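Local coordinates for protein precorrin-3 methylase (PDB 3NUT) that probably transfers a methyl group from S-adenosyl-L-methionine to a precorrin intermediate on the way to adenosylcobalamin (vitamin B12), at residues V11-L16 with S96-A101. Sequence-based numbering, arbitrary orientation.
Sequences VTVAGL and SALFEA
Leu98 lays its CD2 methyl over the neighbouring methyls of Val11 and Val13. This CD2 does most of the touching, 3.4 Å from CG2 of Val13 and 3.8 Å from CG1 of Val11. The other branch, CD1, leans toward Val11 alone, with CD1 of Leu98 4.1 Å from CG1 of Val11. The leucine spans the space between helix and strand, whose backbones stay well apart: CA of Leu98 lies 8.2 Å from CA of Val13. The two valines use different branches although their first torsions nearly match. Val11 presents CG1, the methyl anti to its backbone N; Val13 presents CG2, the methyl anti to its carbonyl carbon. CG1 of Val11 tilts along the strand toward Val13 and CG2 of Val13 points mainly at the helix, so the two methyls form the surface on which CD2 rests. The contact to Val13 is tighter than ordinary van der Waals packing, and no hydrogen bond crosses between the segments.

Strand 10-15 runs between strands 80-85 and 113-116 in the parallel sheet of the N-terminal half of this tetrapyrrole methylase, and helix 94-104 packs over one face of that sheet. Alternation along the strand turns Val11 and Val13 to the helix, while Thr12 between them points away. Helix 65-76 covers the same face beside helix 94-104: its Leu72 touches Leu98 and its Ala75 touches Val11. Val13 also packs on Ile115 and on Pro89, next in the chain to the S-adenosyl-L-homocysteine-binding Asp88; the side chain of Val13 is about 9 Å from the bound S-adenosyl-L-homocysteine. One residue beyond Leu98, the ring of Phe99 meets that of Trp242 of the second subunit, their planes inclined at about 40°.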
loop_
_atom_site.group_PDB
_atom_site.type_symbol
_atom_site.label_atom_id
_atom_site.label_comp_id
_atom_site.label_asym_id
_atom_site.label_seq_id
_atom_site.Cartn_x
_atom_site.Cartn_y
_atom_site.Cartn_z
ATOM N N VAL A 11 -8.078 6.852 -21.112
ATOM C CA VAL A 11 -7.323 7.602 -20.122
ATOM C C VAL A 11 -6.816 6.544 -19.159
ATOM O O VAL A 11 -7.595 5.784 -18.582
ATOM C CB VAL A 11 -8.217 8.629 -19.348
ATOM C CG1 VAL A 11 -7.464 9.295 -18.222
ATOM C CG2 VAL A 11 -8.820 9.685 -20.286
ATOM N N THR A 12 -5.513 6.494 -18.978
ATOM C CA THR A 12 -4.957 5.614 -17.991
ATOM C C THR A 12 -4.364 6.510 -16.916
ATOM O O THR A 12 -3.667 7.482 -17.211
ATOM C CB THR A 12 -3.855 4.718 -18.623
ATOM O OG1 THR A 12 -4.460 3.763 -19.504
ATOM C CG2 THR A 12 -3.058 3.961 -17.525
ATOM N N VAL A 13 -4.634 6.208 -15.662
ATOM C CA VAL A 13 -3.928 6.884 -14.597
ATOM C C VAL A 13 -2.901 5.878 -14.095
ATOM O O VAL A 13 -3.272 4.795 -13.690
ATOM C CB VAL A 13 -4.882 7.344 -13.488
ATOM C CG1 VAL A 13 -4.121 8.192 -12.456
ATOM C CG2 VAL A 13 -5.980 8.159 -14.096
ATOM N N ALA A 14 -1.621 6.230 -14.159
ATOM C CA ALA A 14 -0.542 5.288 -13.923
ATOM C C ALA A 14 0.418 5.714 -12.815
ATOM O O ALA A 14 0.966 6.829 -12.862
ATOM C CB ALA A 14 0.244 5.098 -15.229
ATOM N N GLY A 15 0.679 4.819 -11.856
ATOM C CA GLY A 15 1.645 5.104 -10.804
ATOM C C GLY A 15 3.103 4.820 -11.171
ATOM O O GLY A 15 3.441 3.759 -11.677
ATOM N N LEU A 16 3.975 5.777 -10.915
ATOM C CA LEU A 16 5.375 5.627 -11.273
ATOM C C LEU A 16 6.240 5.109 -10.141
ATOM O O LEU A 16 7.482 5.063 -10.299
ATOM C CB LEU A 16 5.940 6.983 -11.752
ATOM C CG LEU A 16 5.320 7.608 -13.007
ATOM C CD1 LEU A 16 6.000 8.898 -13.356
ATOM C CD2 LEU A 16 5.453 6.689 -14.225
ATOM N N SER A 96 -8.590 9.355 -8.033
ATOM C CA SER A 96 -9.732 10.037 -7.404
ATOM C C SER A 96 -10.284 11.242 -8.177
ATOM O O SER A 96 -11.492 11.345 -8.420
ATOM C CB SER A 96 -9.332 10.548 -6.019
ATOM O OG SER A 96 -9.983 9.799 -5.021
ATOM N N ALA A 97 -9.380 12.158 -8.506
ATOM C CA ALA A 97 -9.688 13.351 -9.252
ATOM C C ALA A 97 -10.257 13.051 -10.632
ATOM O O ALA A 97 -11.110 13.778 -11.115
ATOM C CB ALA A 97 -8.439 14.182 -9.407
ATOM N N LEU A 98 -9.762 12.001 -11.278
ATOM C CA LEU A 98 -10.314 11.612 -12.576
ATOM C C LEU A 98 -11.780 11.205 -12.432
ATOM O O LEU A 98 -12.615 11.585 -13.269
ATOM C CB LEU A 98 -9.488 10.499 -13.249
ATOM C CG LEU A 98 -10.078 9.851 -14.520
ATOM C CD1 LEU A 98 -10.173 10.879 -15.651
ATOM C CD2 LEU A 98 -9.264 8.625 -14.968
ATOM N N PHE A 99 -12.086 10.453 -11.384
ATOM C CA PHE A 99 -13.453 10.005 -11.154
ATOM C C PHE A 99 -14.331 11.155 -10.672
ATOM O O PHE A 99 -15.526 11.215 -11.025
ATOM C CB PHE A 99 -13.521 8.776 -10.246
ATOM C CG PHE A 99 -12.848 7.585 -10.847
ATOM C CD1 PHE A 99 -13.334 7.025 -12.013
ATOM C CD2 PHE A 99 -11.688 7.057 -10.285
ATOM C CE1 PHE A 99 -12.696 5.941 -12.592
ATOM C CE2 PHE A 99 -11.056 5.984 -10.859
ATOM C CZ PHE A 99 -11.535 5.427 -12.005
ATOM N N GLU A 100 -13.734 12.090 -9.932
ATOM C CA GLU A 100 -14.405 13.381 -9.706
ATOM C C GLU A 100 -14.691 14.195 -10.981
ATOM O O GLU A 100 -15.797 14.701 -11.124
ATOM C CB GLU A 100 -13.687 14.249 -8.677
ATOM C CG GLU A 100 -13.873 13.757 -7.275
ATOM C CD GLU A 100 -12.963 14.465 -6.264
ATOM O OE1 GLU A 100 -11.991 13.820 -5.804
ATOM O OE2 GLU A 100 -13.247 15.647 -5.932
ATOM N N ALA A 101 -13.727 14.336 -11.883
ATOM C CA ALA A 101 -14.000 15.036 -13.128
ATOM C C ALA A 101 -15.053 14.310 -13.976
ATOM O O ALA A 101 -15.868 14.940 -14.595
ATOM C CB ALA A 101 -12.730 15.244 -13.926
#